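Local atomic coordinates of probable outer membrane protein (Pseudomonas aeruginosa, PDB entry 3DWO), a protein that probably carries long-chain fatty acids and other hydrophobic compounds across the outer membrane, as a beta-barrel channel of the FadL family. Residues A[224-229]-A[292-297]; A[233-238]-A[281-286]; A[312-317]-A[331-336]. All coordinates share one frame; numbering follows the deposited sequence.

Interaction 1 (A[224-229]-A[292-297]); sequences DRDTLG and WVHQFN
Three backbone hydrogen bonds tie 224-229 to 292-297 and fix the antiparallel register. T227 and V293 form the hydrogen-bonded pair: T227 N donates to V293 O at 3.0 Å, and V293 N returns a bond to T227 O at 2.9 Å. Q295 N gives the third to R225 O, at 3.0 Å with a fairly straight N-H (162°), so the pairing extends to the last residue of strand 287-295. In each case the donor lies in the plane of the carbonyl. D226-H294, between these bonds, and L228-W292, beyond T227-V293, are the non-hydrogen-bonded pairs, where alpha hydrogens face carbonyl oxygens, as in D226 CA to V293 O at 3.4 Å.

The four side chains of these two pairs share one face of the sheet. CG of D226 stands beside its own backbone N, while CG of W292 is anti to the N (chi1 176°), and the two groups run side by side. The indole NE1 donates to D226 OD1 at 3.3 Å, a bent bond (145°) to an oxygen whose position is less certain; the other oxygen, OD2, bonds to the hydroxyl of T223. L228 and W292 also lie side by side, pointing the same way. Further along, the H294 imidazole runs alongside D226, and its ND1 sits 3.4 Å above the F296 ring, over the ring's centre. The R225 guanidinium turns one face to the carbonyl oxygens of Q295 and F296.

T227 and V293 point to the opposite face and pack on L22. One face of this barrel wall thus buries a small beta-branched pair, while the other carries a polar and aromatic surface on which a carboxylate probably accepts the indole N-H and H294 packs over the face of F296.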
loop_
_atom_site.group_PDB
_atom_site.type_symbol
_atom_site.label_atom_id
_atom_site.label_comp_id
_atom_site.label_asym_id
_atom_site.label_seq_id
_atom_site.Cartn_x
_atom_site.Cartn_y
_atom_site.Cartn_z
ATOM N N ASP A 224 -19.617 -28.111 11.331
ATOM C CA ASP A 224 -20.604 -27.733 10.315
ATOM C C ASP A 224 -21.128 -26.310 10.554
ATOM O O ASP A 224 -21.684 -25.681 9.656
ATOM C CB ASP A 224 -21.784 -28.717 10.321
ATOM C CG ASP A 224 -21.374 -30.136 9.945
ATOM O OD1 ASP A 224 -20.539 -30.729 10.662
ATOM O OD2 ASP A 224 -21.892 -30.661 8.933
ATOM N N ARG A 225 -20.949 -25.818 11.776
ATOM C CA ARG A 225 -21.376 -24.474 12.157
ATOM C C ARG A 225 -20.170 -23.546 12.177
ATOM O O ARG A 225 -20.286 -22.343 11.940
ATOM C CB ARG A 225 -22.007 -24.484 13.553
ATOM C CG ARG A 225 -23.478 -24.824 13.586
ATOM C CD ARG A 225 -24.260 -23.849 12.733
ATOM N NE ARG A 225 -25.678 -23.826 13.076
ATOM C CZ ARG A 225 -26.156 -23.410 14.244
ATOM N NH1 ARG A 225 -25.328 -22.981 15.189
ATOM N NH2 ARG A 225 -27.464 -23.417 14.465
ATOM N N ASP A 226 -19.010 -24.118 12.469
ATOM C CA ASP A 226 -17.783 -23.350 12.547
ATOM C C ASP A 226 -16.809 -23.695 11.435
ATOM O O ASP A 226 -16.582 -24.865 11.127
ATOM C CB ASP A 226 -17.110 -23.584 13.898
ATOM C CG ASP A 226 -18.020 -23.260 15.061
ATOM O OD1 ASP A 226 -18.425 -22.087 15.188
ATOM O OD2 ASP A 226 -18.331 -24.181 15.847
ATOM N N THR A 227 -16.239 -22.659 10.836
ATOM C CA THR A 227 -15.266 -22.827 9.774
ATOM C C THR A 227 -14.048 -22.016 10.182
ATOM O O THR A 227 -14.125 -20.796 10.323
ATOM C CB THR A 227 -15.798 -22.303 8.429
ATOM O OG1 THR A 227 -17.010 -22.986 8.093
ATOM C CG2 THR A 227 -14.779 -22.543 7.328
ATOM N N LEU A 228 -12.936 -22.703 10.403
ATOM C CA LEU A 228 -11.701 -22.048 10.793
ATOM C C LEU A 228 -10.750 -22.081 9.614
ATOM O O LEU A 228 -10.753 -23.029 8.829
ATOM C CB LEU A 228 -11.066 -22.763 11.983
ATOM C CG LEU A 228 -11.807 -22.691 13.321
ATOM C CD1 LEU A 228 -11.055 -23.510 14.359
ATOM C CD2 LEU A 228 -11.912 -21.246 13.777
ATOM N N GLY A 229 -9.935 -21.042 9.486
ATOM C CA GLY A 229 -9.003 -20.999 8.382
ATOM C C GLY A 229 -7.690 -20.322 8.702
ATOM O O GLY A 229 -7.629 -19.348 9.455
ATOM N N TRP A 292 -12.385 -17.158 11.218
ATOM C CA TRP A 292 -13.398 -17.971 11.869
ATOM C C TRP A 292 -14.794 -17.474 11.525
ATOM O O TRP A 292 -15.122 -16.308 11.733
ATOM C CB TRP A 292 -13.195 -17.946 13.387
ATOM C CG TRP A 292 -14.246 -18.691 14.162
ATOM C CD1 TRP A 292 -14.799 -19.901 13.845
ATOM C CD2 TRP A 292 -14.839 -18.296 15.406
ATOM N NE1 TRP A 292 -15.697 -20.284 14.815
ATOM C CE2 TRP A 292 -15.741 -19.317 15.784
ATOM C CE3 TRP A 292 -14.695 -17.177 16.239
ATOM C CZ2 TRP A 292 -16.498 -19.254 16.962
ATOM C CZ3 TRP A 292 -15.450 -17.113 17.411
ATOM C CH2 TRP A 292 -16.340 -18.148 17.759
ATOM N N VAL A 293 -15.613 -18.367 10.987
ATOM C CA VAL A 293 -16.977 -18.021 10.630
ATOM C C VAL A 293 -17.942 -18.962 11.340
ATOM O O VAL A 293 -17.873 -20.183 11.185
ATOM C CB VAL A 293 -17.195 -18.111 9.104
ATOM C CG1 VAL A 293 -18.662 -17.904 8.769
ATOM C CG2 VAL A 293 -16.352 -17.052 8.404
ATOM N N HIS A 294 -18.829 -18.384 12.140
ATOM C CA HIS A 294 -19.813 -19.166 12.869
ATOM C C HIS A 294 -21.219 -18.820 12.403
ATOM O O HIS A 294 -21.609 -17.653 12.382
ATOM C CB HIS A 294 -19.702 -18.911 14.373
ATOM C CG HIS A 294 -20.759 -19.602 15.176
ATOM N ND1 HIS A 294 -22.096 -19.290 15.069
ATOM C CD2 HIS A 294 -20.680 -20.612 16.076
ATOM C CE1 HIS A 294 -22.797 -20.078 15.865
ATOM N NE2 HIS A 294 -21.961 -20.889 16.487
ATOM N N GLN A 295 -21.974 -19.843 12.029
ATOM C CA GLN A 295 -23.340 -19.650 11.579
ATOM C C GLN A 295 -24.264 -19.881 12.771
ATOM O O GLN A 295 -24.395 -21.007 13.254
ATOM C CB GLN A 295 -23.644 -20.632 10.450
ATOM C CG GLN A 295 -22.636 -20.538 9.315
ATOM C CD GLN A 295 -22.736 -21.686 8.331
ATOM O OE1 GLN A 295 -22.590 -22.854 8.703
ATOM N NE2 GLN A 295 -22.978 -21.360 7.065
ATOM N N PHE A 296 -24.883 -18.807 13.256
ATOM C CA PHE A 296 -25.792 -18.879 14.400
ATOM C C PHE A 296 -27.129 -19.504 14.032
ATOM O O PHE A 296 -27.691 -20.285 14.797
ATOM C CB PHE A 296 -26.009 -17.483 14.976
ATOM C CG PHE A 296 -24.834 -16.967 15.741
ATOM C CD1 PHE A 296 -24.681 -17.269 17.088
ATOM C CD2 PHE A 296 -23.851 -16.214 15.105
ATOM C CE1 PHE A 296 -23.567 -16.829 17.797
ATOM C CE2 PHE A 296 -22.731 -15.769 15.803
ATOM C CZ PHE A 296 -22.588 -16.077 17.152
ATOM N N ASN A 297 -27.633 -19.153 12.856
ATOM C CA ASN A 297 -28.891 -19.689 12.367
ATOM C C ASN A 297 -28.928 -19.575 10.848
ATOM O O ASN A 297 -27.928 -19.214 10.224
ATOM C CB ASN A 297 -30.072 -18.945 12.988
ATOM C CG ASN A 297 -30.003 -17.459 12.761
ATOM O OD1 ASN A 297 -29.901 -16.998 11.625
ATOM N ND2 ASN A 297 -30.064 -16.692 13.845
#

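Interaction 2 (A[233-238]-A[281-286]); sequences HAKIRN and RLDIPA. With SO4 (sulfate ion), chain B.
D283 is the hub between 233-238 and 281-286, and its two carboxylate oxygens divide the work. OD2 takes R237 NH2 on its syn lone pair at 2.8 Å, a salt bridge in which the guanidinium and carboxylate planes are 70° apart. OD1 accepts R281 NH2, also on the syn side, at 3.1 Å, and is gripped a second time by N238 N at 2.7 Å, which arrives from above the carboxylate plane. The two guanidiniums stack nearly flat, 19° between planes and 3.3 Å between centres, with R281 NH2 over the middle of R237. So close a pair of like charges is probably tolerable because D283 bridges them; a sulfate, probably from the crystallisation liquor, binds R281 NH1 through O3 at 2.7 Å.

The backbone positions this cluster. I236 and I284 exchange hydrogen bonds as a single antiparallel bridge, I236 N reaching I284 O at 2.8 Å. L282 N bonds N238 O nearly along the C=O axis, and N238 ND2 leans onto L282 O from above the carbonyl plane, while N238 OD1 accepts from N209. Beyond the bridge one water donates to both A234 O and P285 O, linking two acceptors that could not bond each other.

I236 and I284 lie side by side, CB to CB at 3.8 Å, against I165, M120 and M4. Such an interrupted pairing, one bridge flanked by a further backbone bond, side-chain bonds and a water, is an irregular patch in the wall of an antiparallel beta barrel, where 281-286 links strands 275-281 and 287-295.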
loop_
_atom_site.group_PDB
_atom_site.type_symbol
_atom_site.label_atom_id
_atom_site.label_comp_id
_atom_site.label_asym_id
_atom_site.label_seq_id
_atom_site.Cartn_x
_atom_site.Cartn_y
_atom_site.Cartn_z
ATOM N N HIS A 233 0.719 -15.987 3.160
ATOM C CA HIS A 233 1.211 -15.411 1.915
ATOM C C HIS A 233 2.671 -15.071 2.160
ATOM O O HIS A 233 2.990 -14.233 3.004
ATOM C CB HIS A 233 0.415 -14.156 1.540
ATOM C CG HIS A 233 -0.944 -14.451 0.984
ATOM N ND1 HIS A 233 -1.969 -14.960 1.753
ATOM C CD2 HIS A 233 -1.432 -14.351 -0.275
ATOM C CE1 HIS A 233 -3.031 -15.161 0.992
ATOM N NE2 HIS A 233 -2.731 -14.801 -0.243
ATOM N N ALA A 234 3.559 -15.744 1.439
ATOM C CA ALA A 234 4.983 -15.523 1.613
ATOM C C ALA A 234 5.403 -14.170 1.058
ATOM O O ALA A 234 4.739 -13.612 0.187
ATOM C CB ALA A 234 5.778 -16.647 0.931
ATOM N N LYS A 235 6.504 -13.643 1.580
ATOM C CA LYS A 235 7.029 -12.369 1.113
ATOM C C LYS A 235 7.392 -12.526 -0.355
ATOM O O LYS A 235 7.872 -13.582 -0.773
ATOM C CB LYS A 235 8.281 -11.979 1.902
ATOM C CG LYS A 235 8.972 -10.737 1.368
ATOM C CD LYS A 235 10.024 -10.240 2.330
ATOM C CE LYS A 235 11.148 -11.241 2.484
ATOM N NZ LYS A 235 12.076 -10.813 3.558
ATOM N N ILE A 236 7.163 -11.480 -1.138
ATOM C CA ILE A 236 7.481 -11.538 -2.553
ATOM C C ILE A 236 8.695 -10.658 -2.850
ATOM O O ILE A 236 8.620 -9.425 -2.750
ATOM C CB ILE A 236 6.281 -11.066 -3.417
ATOM C CG1 ILE A 236 5.034 -11.890 -3.076
ATOM C CG2 ILE A 236 6.615 -11.207 -4.897
ATOM C CD1 ILE A 236 3.804 -11.521 -3.899
ATOM N N ARG A 237 9.815 -11.302 -3.188
ATOM C CA ARG A 237 11.041 -10.590 -3.522
ATOM C C ARG A 237 10.682 -9.698 -4.701
ATOM O O ARG A 237 10.144 -10.165 -5.709
ATOM C CB ARG A 237 12.139 -11.579 -3.902
ATOM C CG ARG A 237 12.531 -12.503 -2.765
ATOM C CD ARG A 237 13.947 -12.228 -2.287
ATOM N NE ARG A 237 14.042 -11.054 -1.425
ATOM C CZ ARG A 237 15.171 -10.389 -1.198
ATOM N NH1 ARG A 237 16.302 -10.781 -1.778
ATOM N NH2 ARG A 237 15.175 -9.337 -0.386
ATOM N N ASN A 238 11.000 -8.416 -4.580
ATOM C CA ASN A 238 10.602 -7.465 -5.600
ATOM C C ASN A 238 11.609 -6.318 -5.769
ATOM O O ASN A 238 11.525 -5.293 -5.090
ATOM C CB ASN A 238 9.212 -6.954 -5.192
ATOM C CG ASN A 238 8.516 -6.164 -6.274
ATOM O OD1 ASN A 238 8.728 -6.378 -7.470
ATOM N ND2 ASN A 238 7.652 -5.252 -5.852
ATOM N N ARG A 281 14.808 -2.127 -3.969
ATOM C CA ARG A 281 14.045 -3.278 -3.497
ATOM C C ARG A 281 12.805 -2.779 -2.773
ATOM O O ARG A 281 12.858 -1.781 -2.054
ATOM C CB ARG A 281 14.851 -4.135 -2.511
ATOM C CG ARG A 281 16.045 -4.858 -3.099
ATOM C CD ARG A 281 16.348 -6.112 -2.282
ATOM N NE ARG A 281 15.344 -7.142 -2.524
ATOM C CZ ARG A 281 15.415 -8.032 -3.508
ATOM N NH1 ARG A 281 16.455 -8.027 -4.337
ATOM N NH2 ARG A 281 14.437 -8.914 -3.681
ATOM N N LEU A 282 11.693 -3.478 -2.969
ATOM C CA LEU A 282 10.433 -3.134 -2.321
ATOM C C LEU A 282 9.647 -4.442 -2.233
ATOM O O LEU A 282 8.610 -4.613 -2.876
ATOM C CB LEU A 282 9.675 -2.091 -3.149
ATOM C CG LEU A 282 8.585 -1.222 -2.498
ATOM C CD1 LEU A 282 7.444 -2.088 -2.020
ATOM C CD2 LEU A 282 9.160 -0.444 -1.333
ATOM N N ASP A 283 10.169 -5.378 -1.445
ATOM C CA ASP A 283 9.527 -6.678 -1.280
ATOM C C ASP A 283 8.128 -6.552 -0.693
ATOM O O ASP A 283 7.898 -5.769 0.232
ATOM C CB ASP A 283 10.359 -7.587 -0.367
ATOM C CG ASP A 283 11.731 -7.910 -0.939
ATOM O OD1 ASP A 283 11.953 -7.723 -2.159
ATOM O OD2 ASP A 283 12.591 -8.373 -0.159
ATOM N N ILE A 284 7.192 -7.319 -1.238
ATOM C CA ILE A 284 5.831 -7.310 -0.727
ATOM C C ILE A 284 5.887 -8.169 0.533
ATOM O O ILE A 284 6.200 -9.357 0.473
ATOM C CB ILE A 284 4.854 -7.910 -1.752
ATOM C CG1 ILE A 284 4.973 -7.141 -3.072
ATOM C CG2 ILE A 284 3.422 -7.826 -1.230
ATOM C CD1 ILE A 284 4.077 -7.661 -4.178
ATOM N N PRO A 285 5.587 -7.576 1.695
ATOM C CA PRO A 285 5.618 -8.289 2.974
ATOM C C PRO A 285 4.762 -9.545 3.095
ATOM O O PRO A 285 3.677 -9.638 2.529
ATOM C CB PRO A 285 5.218 -7.210 3.981
ATOM C CG PRO A 285 4.321 -6.330 3.181
ATOM C CD PRO A 285 5.041 -6.218 1.868
ATOM N N ALA A 286 5.283 -10.510 3.844
ATOM C CA ALA A 286 4.592 -11.763 4.094
ATOM C C ALA A 286 3.535 -11.483 5.148
ATOM O O ALA A 286 3.673 -10.552 5.938
ATOM C CB ALA A 286 5.574 -12.811 4.618
HETATM S S SO4 B . 19.711 -5.634 -3.773
HETATM O O1 SO4 B . 21.000 -6.261 -3.424
HETATM O O2 SO4 B . 19.106 -5.063 -2.554
HETATM O O3 SO4 B . 18.821 -6.664 -4.341
HETATM O O4 SO4 B . 19.921 -4.557 -4.760
HETATM O O HOH W 1 2.763 -11.413 0.347
#

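Interaction 3 (A[312-317]-A[331-336]); sequences SSFQDL and YTYRNT. With C8E ((hydroxyethyloxy)tri(ethyloxy)octane), chain D.
F314 leaves its backbone with CG anti to the N (chi1 -172°), and CB lies 4.1 Å from Y333 CB. The ring then sends its CD2 edge into the face of Y333: the atom stands 3.3 Å above that plane, over the centre, a T-shaped pair with planes at 72°. One atom on, CE2 touches Y331 CD2 at 3.5 Å; these two rings are nearly parallel (14°) but displaced, with little of one ring above the other. At the tip, CZ reaches C5 of a bound C8E detergent at 3.8 Å.

The backbone holds the rings in place. F314 centres an inverse gamma turn, and its O accepts Y333 N at 3.0 Å. Q315 O is gripped by both Y331 N and T332 N, each 2.9 Å away and above the carbonyl plane, while Q315 NE2 turns back to S312 O.

Y331 lays one face on the detergent tail, C3 lying 3.4 Å above the Y331 ring plane, with L317 CB at the ring's edge; the Y331 hydroxyl is tied to D370 and R372. F314, Y331 and Y333 thus form an aromatic cluster lining an apolar detergent site, consistent with the hydrophobic ligand pockets of FadL channels.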
loop_
_atom_site.group_PDB
_atom_site.type_symbol
_atom_site.label_atom_id
_atom_site.label_comp_id
_atom_site.label_asym_id
_atom_site.label_seq_id
_atom_site.Cartn_x
_atom_site.Cartn_y
_atom_site.Cartn_z
ATOM N N SER A 312 7.984 -5.943 9.053
ATOM C CA SER A 312 9.340 -5.753 9.535
ATOM C C SER A 312 10.397 -5.931 8.445
ATOM O O SER A 312 11.546 -5.512 8.616
ATOM C CB SER A 312 9.623 -6.719 10.683
ATOM O OG SER A 312 10.833 -6.361 11.318
ATOM N N SER A 313 10.019 -6.555 7.329
ATOM C CA SER A 313 10.965 -6.747 6.241
ATOM C C SER A 313 11.269 -5.407 5.567
ATOM O O SER A 313 12.296 -5.262 4.907
ATOM C CB SER A 313 10.422 -7.753 5.214
ATOM O OG SER A 313 9.305 -7.239 4.512
ATOM N N PHE A 314 10.384 -4.426 5.728
ATOM C CA PHE A 314 10.628 -3.113 5.138
ATOM C C PHE A 314 11.486 -2.301 6.107
ATOM O O PHE A 314 10.983 -1.485 6.880
ATOM C CB PHE A 314 9.315 -2.374 4.864
ATOM C CG PHE A 314 9.500 -1.104 4.082
ATOM C CD1 PHE A 314 10.065 -1.139 2.805
ATOM C CD2 PHE A 314 9.130 0.126 4.620
ATOM C CE1 PHE A 314 10.258 0.032 2.076
ATOM C CE2 PHE A 314 9.319 1.310 3.897
ATOM C CZ PHE A 314 9.883 1.263 2.625
ATOM N N GLN A 315 12.790 -2.550 6.059
ATOM C CA GLN A 315 13.750 -1.884 6.925
ATOM C C GLN A 315 14.225 -0.559 6.354
ATOM O O GLN A 315 14.478 0.391 7.096
ATOM C CB GLN A 315 14.951 -2.806 7.161
ATOM C CG GLN A 315 14.664 -3.952 8.125
ATOM C CD GLN A 315 14.419 -3.441 9.540
ATOM O OE1 GLN A 315 15.218 -2.674 10.070
ATOM N NE2 GLN A 315 13.316 -3.860 10.152
ATOM N N ASP A 316 14.350 -0.488 5.034
ATOM C CA ASP A 316 14.807 0.742 4.400
ATOM C C ASP A 316 14.444 0.819 2.921
ATOM O O ASP A 316 14.073 -0.182 2.305
ATOM C CB ASP A 316 16.320 0.852 4.539
ATOM C CG ASP A 316 17.046 -0.254 3.804
ATOM O OD1 ASP A 316 16.689 -1.438 3.999
ATOM O OD2 ASP A 316 17.974 0.054 3.030
ATOM N N LEU A 317 14.551 2.020 2.363
ATOM C CA LEU A 317 14.277 2.237 0.949
ATOM C C LEU A 317 15.626 2.679 0.419
ATOM O O LEU A 317 16.108 3.760 0.760
ATOM C CB LEU A 317 13.258 3.364 0.742
ATOM C CG LEU A 317 12.122 3.170 -0.276
ATOM C CD1 LEU A 317 11.641 4.539 -0.736
ATOM C CD2 LEU A 317 12.575 2.351 -1.466
ATOM N N TYR A 331 13.487 3.057 7.382
ATOM C CA TYR A 331 12.079 3.179 7.700
ATOM C C TYR A 331 11.728 2.266 8.861
ATOM O O TYR A 331 10.828 2.569 9.640
ATOM C CB TYR A 331 11.229 2.860 6.470
ATOM C CG TYR A 331 11.120 4.033 5.520
ATOM C CD1 TYR A 331 10.509 5.221 5.923
ATOM C CD2 TYR A 331 11.642 3.965 4.227
ATOM C CE1 TYR A 331 10.416 6.318 5.062
ATOM C CE2 TYR A 331 11.557 5.057 3.354
ATOM C CZ TYR A 331 10.942 6.228 3.776
ATOM O OH TYR A 331 10.835 7.302 2.912
ATOM N N THR A 332 12.458 1.159 8.974
ATOM C CA THR A 332 12.270 0.182 10.046
ATOM C C THR A 332 10.822 -0.050 10.479
ATOM O O THR A 332 10.477 0.125 11.646
ATOM C CB THR A 332 13.089 0.580 11.294
ATOM O OG1 THR A 332 12.779 1.931 11.655
ATOM C CG2 THR A 332 14.582 0.481 11.006
ATOM N N TYR A 333 9.979 -0.443 9.531
ATOM C CA TYR A 333 8.575 -0.728 9.815
ATOM C C TYR A 333 8.464 -1.842 10.851
ATOM O O TYR A 333 9.347 -2.689 10.956
ATOM C CB TYR A 333 7.868 -1.180 8.538
ATOM C CG TYR A 333 7.323 -0.068 7.675
ATOM C CD1 TYR A 333 7.846 1.227 7.737
ATOM C CD2 TYR A 333 6.291 -0.316 6.778
ATOM C CE1 TYR A 333 7.340 2.247 6.922
ATOM C CE2 TYR A 333 5.783 0.687 5.962
ATOM C CZ TYR A 333 6.306 1.964 6.038
ATOM O OH TYR A 333 5.766 2.951 5.243
ATOM N N ARG A 334 7.366 -1.844 11.596
ATOM C CA ARG A 334 7.122 -2.865 12.610
ATOM C C ARG A 334 6.073 -3.853 12.105
ATOM O O ARG A 334 5.225 -3.504 11.277
ATOM C CB ARG A 334 6.608 -2.218 13.909
ATOM C CG ARG A 334 5.311 -1.440 13.726
ATOM C CD ARG A 334 4.629 -1.036 15.041
ATOM N NE ARG A 334 3.345 -0.368 14.784
ATOM C CZ ARG A 334 2.480 0.009 15.724
ATOM N NH1 ARG A 334 2.743 -0.211 17.008
ATOM N NH2 ARG A 334 1.344 0.605 15.380
ATOM N N ASN A 335 6.130 -5.087 12.599
ATOM C CA ASN A 335 5.139 -6.081 12.214
ATOM C C ASN A 335 3.807 -5.546 12.715
ATOM O O ASN A 335 3.769 -4.766 13.669
ATOM C CB ASN A 335 5.442 -7.434 12.844
ATOM C CG ASN A 335 6.660 -8.085 12.240
ATOM O OD1 ASN A 335 7.010 -7.817 11.089
ATOM N ND2 ASN A 335 7.305 -8.959 13.002
ATOM N N THR A 336 2.714 -5.979 12.102
ATOM C CA THR A 336 1.421 -5.449 12.488
ATOM C C THR A 336 0.284 -6.466 12.624
ATOM O O THR A 336 0.383 -7.602 12.156
ATOM C CB THR A 336 1.005 -4.382 11.470
ATOM O OG1 THR A 336 -0.092 -3.628 11.988
ATOM C CG2 THR A 336 0.591 -5.038 10.170
HETATM C C1 C8E D . 6.581 5.917 6.134
HETATM C C2 C8E D . 6.999 6.176 4.761
HETATM C C3 C8E D . 7.450 5.009 4.014
HETATM C C4 C8E D . 7.724 5.450 2.657
HETATM C C5 C8E D . 7.695 4.273 1.754
HETATM C C6 C8E D . 7.501 4.698 0.381
HETATM C C7 C8E D . 8.037 3.543 -0.318
HETATM C C8 C8E D . 7.197 3.260 -1.507
HETATM O O9 C8E D . 7.645 3.052 -2.839
HETATM C C10 C8E D . 8.358 4.086 -3.489
HETATM C C11 C8E D . 8.688 3.556 -4.850
HETATM O O12 C8E D . 10.016 3.004 -4.871
HETATM C C13 C8E D . 10.992 3.723 -5.686
HETATM C C14 C8E D . 11.830 4.963 -5.243
HETATM O O15 C8E D . 13.262 5.239 -5.303
HETATM C C16 C8E D . 13.947 4.818 -4.105
HETATM C C17 C8E D . 14.046 5.894 -3.007
HETATM O O18 C8E D . 13.826 7.300 -3.250
HETATM C C19 C8E D . 15.035 8.020 -3.608
HETATM C C20 C8E D . 15.555 9.276 -2.815
HETATM O O21 C8E D . 15.184 10.588 -3.264
#

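Interactions 1 and 2 both use strand 226-248, and interaction 2 lies within the span of chain that interaction 1 brackets, yet their centres lie 31 Å apart. Interaction 1 is a surface contact near the end of the barrel, with regular strand pairing. The other two are partly buried and lie nearer the middle of the chain: interaction 2 supplements broken strand pairing with a charge cluster, and interaction 3 joins a largely irregular segment to the loop 331-336 through aromatic rings. These two have centres 12 Å apart and touch, L282 CD2 meeting F314 CE1 at 3.6 Å, so the apolar side of 281-286 continues into the aromatic cluster beside the detergent.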